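Local coordinates for like-Sm ribonucleoprotein core (Methanococcus vannielii SB, PDB 5MKI) that probably binds RNA, with a site for uridine nucleotides, as a seven-subunit ring of the Sm/LSm family, at residues V19-K24 and V42-A47; A47-D52 and P58-R63. One frame throughout, in Å; residues are numbered along the deposited sequence.

Contact 1: residues V19-K24 and V42-A47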
# COMPACT_ATOMS: atom_id res chain seq x y z
N VAL A 19 -10.19 7.04 24.30
CA VAL A 19 -9.36 5.99 23.73
C VAL A 19 -7.99 6.56 23.39
O VAL A 19 -7.83 7.76 23.20
CB VAL A 19 -10.00 5.33 22.49
CG1 VAL A 19 -11.38 4.76 22.87
CG2 VAL A 19 -10.10 6.33 21.31
N THR A 20 -7.01 5.68 23.34
CA THR A 20 -5.66 6.00 22.92
C THR A 20 -5.40 5.29 21.59
O THR A 20 -5.44 4.06 21.54
CB THR A 20 -4.64 5.56 23.97
OG1 THR A 20 -5.01 6.13 25.23
CG2 THR A 20 -3.23 6.00 23.61
N VAL A 21 -5.14 6.07 20.55
CA VAL A 21 -4.84 5.54 19.21
C VAL A 21 -3.33 5.60 19.01
O VAL A 21 -2.77 6.70 18.90
CB VAL A 21 -5.57 6.31 18.10
CG1 VAL A 21 -5.27 5.67 16.71
CG2 VAL A 21 -7.07 6.34 18.36
N TYR A 22 -2.69 4.44 18.94
CA TYR A 22 -1.27 4.34 18.59
C TYR A 22 -1.09 4.32 17.07
O TYR A 22 -1.69 3.49 16.38
CB TYR A 22 -0.65 3.08 19.19
CG TYR A 22 -0.58 3.06 20.70
CD1 TYR A 22 -1.69 2.72 21.47
CD2 TYR A 22 0.61 3.36 21.36
CE1 TYR A 22 -1.62 2.69 22.86
CE2 TYR A 22 0.70 3.32 22.75
CZ TYR A 22 -0.42 2.99 23.49
OH TYR A 22 -0.34 2.96 24.87
N LEU A 23 -0.22 5.19 16.57
CA LEU A 23 0.03 5.34 15.15
C LEU A 23 1.35 4.67 14.76
O LEU A 23 2.23 4.45 15.59
CB LEU A 23 0.05 6.82 14.77
CG LEU A 23 -1.25 7.58 15.05
CD1 LEU A 23 -1.17 9.00 14.47
CD2 LEU A 23 -2.43 6.81 14.46
N LYS A 24 1.47 4.37 13.46
CA LYS A 24 2.63 3.62 12.97
C LYS A 24 3.94 4.35 13.21
O LYS A 24 4.99 3.71 13.35
CB LYS A 24 2.47 3.34 11.48
CG LYS A 24 1.42 2.31 11.15
CD LYS A 24 1.21 2.24 9.65
CE LYS A 24 0.39 1.02 9.27
NZ LYS A 24 -1.02 1.09 9.81
N VAL A 42 -11.24 7.26 12.59
CA VAL A 42 -11.88 7.61 13.87
C VAL A 42 -11.97 9.12 14.01
O VAL A 42 -11.04 9.86 13.65
CB VAL A 42 -11.15 6.98 15.08
CG1 VAL A 42 -11.07 5.46 14.97
CG2 VAL A 42 -9.74 7.56 15.24
N ALA A 43 -13.11 9.59 14.52
CA ALA A 43 -13.28 10.99 14.89
C ALA A 43 -13.11 11.10 16.41
O ALA A 43 -13.86 10.48 17.16
CB ALA A 43 -14.65 11.51 14.46
N LEU A 44 -12.10 11.86 16.84
CA LEU A 44 -11.77 12.01 18.25
C LEU A 44 -12.04 13.44 18.71
O LEU A 44 -11.46 14.38 18.16
CB LEU A 44 -10.30 11.67 18.51
CG LEU A 44 -9.82 10.26 18.19
CD1 LEU A 44 -8.30 10.20 18.27
CD2 LEU A 44 -10.47 9.28 19.15
N GLU A 45 -12.88 13.58 19.73
CA GLU A 45 -13.26 14.89 20.26
C GLU A 45 -12.34 15.27 21.42
O GLU A 45 -11.99 14.43 22.25
CB GLU A 45 -14.71 14.86 20.74
CG GLU A 45 -15.28 16.21 21.10
CD GLU A 45 -16.62 16.10 21.77
OE1 GLU A 45 -16.66 15.69 22.95
OE2 GLU A 45 -17.64 16.41 21.12
N ASN A 46 -11.96 16.55 21.48
CA ASN A 46 -11.09 17.05 22.54
C ASN A 46 -9.83 16.19 22.66
O ASN A 46 -9.54 15.60 23.71
CB ASN A 46 -11.84 17.15 23.87
CG ASN A 46 -12.88 18.25 23.87
OD1 ASN A 46 -12.70 19.29 23.24
ND2 ASN A 46 -13.99 18.03 24.56
N ALA A 47 -9.10 16.11 21.55
CA ALA A 47 -8.01 15.15 21.41
C ALA A 47 -6.67 15.76 21.79
O ALA A 47 -6.45 16.97 21.70
CB ALA A 47 -7.95 14.62 19.98
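Val19, Val21, Val42 and Leu44 meet without any flat group: no ring or side-chain amide takes part, and methyl groups do all the touching. Tyr22 stays outside the contact; its ring meets that of Tyr69, the planes at about 55°. The forked end of Leu44 makes two of the three touches. CD2 of Leu44 lies 3.7 Å from CG2 of Val19, and CD1 of Leu44 is 4.1 Å from CG2 of Val21. The side chain of Leu44 runs at a slant to both valines. With CG1 of Val19 anti to the carbonyl carbon (chi1 -58°), CG2 falls between the backbone N and the carbonyl carbon and reaches Leu44. A looser touch joins CG2 of Val21 to CG2 of Val42 at 4.3 Å. The axes of strands 19-23 and 42-44 stay 10.0 Å apart at their closest and share no hydrogen bond. Strand 28-36 pairs with each of them, so the contact spans the inside of the curled Sm sheet. Val70 packs against both Val19 and Val21, and Val62 against Val42 and Leu44. All four touching residues are buried. The grip is therefore apolar and non-directional, resting on fit between methyl groups.

Contact 2: residues A47-D52 and P58-R63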
# COMPACT_ATOMS: atom_id res chain seq x y z
N ALA A 47 -9.10 16.11 21.55
CA ALA A 47 -8.01 15.15 21.41
C ALA A 47 -6.67 15.76 21.79
O ALA A 47 -6.45 16.97 21.70
CB ALA A 47 -7.95 14.62 19.98
N LYS A 48 -5.75 14.90 22.21
CA LYS A 48 -4.43 15.29 22.67
C LYS A 48 -3.38 14.40 22.03
O LYS A 48 -3.54 13.17 22.01
CB LYS A 48 -4.33 15.19 24.20
CG LYS A 48 -5.39 15.99 24.96
CD LYS A 48 -5.69 15.35 26.32
CE LYS A 48 -6.63 16.20 27.16
NZ LYS A 48 -7.69 15.39 27.87
N ILE A 49 -2.32 15.00 21.51
CA ILE A 49 -1.13 14.26 21.11
C ILE A 49 -0.18 14.23 22.29
O ILE A 49 0.11 15.27 22.89
CB ILE A 49 -0.46 14.89 19.88
CG1 ILE A 49 -1.50 15.38 18.86
CG2 ILE A 49 0.53 13.92 19.27
CD1 ILE A 49 -2.45 14.32 18.38
N GLU A 50 0.31 13.03 22.64
CA GLU A 50 1.31 12.95 23.71
C GLU A 50 2.59 13.68 23.33
O GLU A 50 3.36 14.06 24.22
CB GLU A 50 1.61 11.48 24.05
CG GLU A 50 2.95 10.93 23.50
CD GLU A 50 3.01 10.82 21.97
OE1 GLU A 50 4.07 10.42 21.44
OE2 GLU A 50 2.01 11.14 21.29
N SER A 51 2.82 13.91 22.04
CA SER A 51 3.94 14.71 21.56
C SER A 51 3.71 16.21 21.72
O SER A 51 4.39 16.99 21.04
CB SER A 51 4.20 14.40 20.09
OG SER A 51 4.00 13.02 19.80
N ASP A 52 2.79 16.62 22.60
CA ASP A 52 2.31 18.00 22.64
C ASP A 52 1.18 18.12 23.66
O ASP A 52 0.28 18.95 23.50
CB ASP A 52 1.83 18.44 21.25
CG ASP A 52 1.57 19.92 21.16
OD1 ASP A 52 1.99 20.66 22.08
OD2 ASP A 52 0.95 20.36 20.17
N PRO A 58 -10.33 20.45 19.33
CA PRO A 58 -11.78 20.18 19.42
C PRO A 58 -12.23 18.90 18.71
O PRO A 58 -13.08 18.18 19.25
CB PRO A 58 -12.41 21.43 18.79
CG PRO A 58 -11.39 22.52 19.01
CD PRO A 58 -10.04 21.86 18.98
N MET A 59 -11.70 18.61 17.52
CA MET A 59 -12.09 17.40 16.79
C MET A 59 -10.95 17.02 15.85
O MET A 59 -10.54 17.83 15.01
CB MET A 59 -13.39 17.61 16.01
CG MET A 59 -13.88 16.40 15.20
SD MET A 59 -14.67 15.17 16.26
CE MET A 59 -15.71 16.23 17.26
N LEU A 60 -10.46 15.79 16.00
CA LEU A 60 -9.43 15.20 15.16
C LEU A 60 -10.01 14.00 14.42
O LEU A 60 -10.46 13.04 15.05
CB LEU A 60 -8.24 14.72 15.99
CG LEU A 60 -7.06 15.62 16.31
CD1 LEU A 60 -5.84 14.77 16.65
CD2 LEU A 60 -6.78 16.56 15.13
N VAL A 61 -9.97 14.04 13.09
CA VAL A 61 -10.32 12.86 12.30
C VAL A 61 -9.02 12.20 11.87
O VAL A 61 -8.22 12.81 11.15
CB VAL A 61 -11.20 13.23 11.10
CG1 VAL A 61 -11.41 12.02 10.18
CG2 VAL A 61 -12.54 13.77 11.61
N VAL A 62 -8.79 10.98 12.35
CA VAL A 62 -7.55 10.24 12.12
C VAL A 62 -7.80 9.22 11.02
O VAL A 62 -8.81 8.51 11.04
CB VAL A 62 -7.08 9.54 13.41
CG1 VAL A 62 -5.76 8.82 13.16
CG2 VAL A 62 -6.96 10.53 14.60
N ARG A 63 -6.87 9.14 10.08
CA ARG A 63 -7.00 8.19 8.97
C ARG A 63 -6.54 6.81 9.43
O ARG A 63 -5.40 6.64 9.88
CB ARG A 63 -6.20 8.67 7.76
CG ARG A 63 -6.70 8.07 6.46
CD ARG A 63 -6.26 8.88 5.25
NE ARG A 63 -6.84 8.33 4.02
CZ ARG A 63 -6.34 7.29 3.36
NH1 ARG A 63 -5.24 6.70 3.80
NH2 ARG A 63 -6.91 6.87 2.24
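Leu60 packs against Ala47 and Ile49. The methyl CB of Ala47 lies alongside the leucine chain, 3.9 Å from CG of Leu60. CB of Ala47 is also 3.9 Å from CD1 of Leu60. That same CD1 of Leu60 also meets CD1 of Ile49 at 3.8 Å. The side chains of Ile49 and Leu60 cross at about a right angle. The bond from CA to CB of Ile49 does not itself point at strand 59-62. The bend at the second torsion (chi2 -57°) brings CD1 of Ile49 to Leu60. Val29 packs against both Ile49 and Leu60. This is the Sm fold, a small curled antiparallel sheet related to the SH3 barrel. The chain turns a corner at 45-46 and again at 58. Strand 47-49 then pairs with strand 28-36, and strand 57-62 with strand 42-44. Ala47 is tied by a backbone hydrogen bond to Phe57. Further out, Lys48 forms a salt bridge with Glu56, and Asp52 one with Lys55. Leu60, Val61 and Val62 form an antiparallel ladder with a strand of a neighbouring subunit, so the sheet runs on across the interface. Arg63 NH2 is hydrogen-bonded to His39 O of that subunit.

Contacts 1 and 2 follow each other along the chain and share Ala47, at the start of strand 47-49. Their centres are about 6 Å apart. Strands 42-44 and 57-62 are neighbours in one sheet and join the two contacts. Leu44 N is 2.7 Å from Leu60 O, a probable hydrogen bond. Val42 O and Val62 N, 2.8 Å apart, form a second probable one. The uridine site lies close by in sequence: Asn41 precedes Val42 and Arg63 follows Val62. Both bind UMP in a structure of this protein, as do His39 and Asp65. No UMP is bound to this chain.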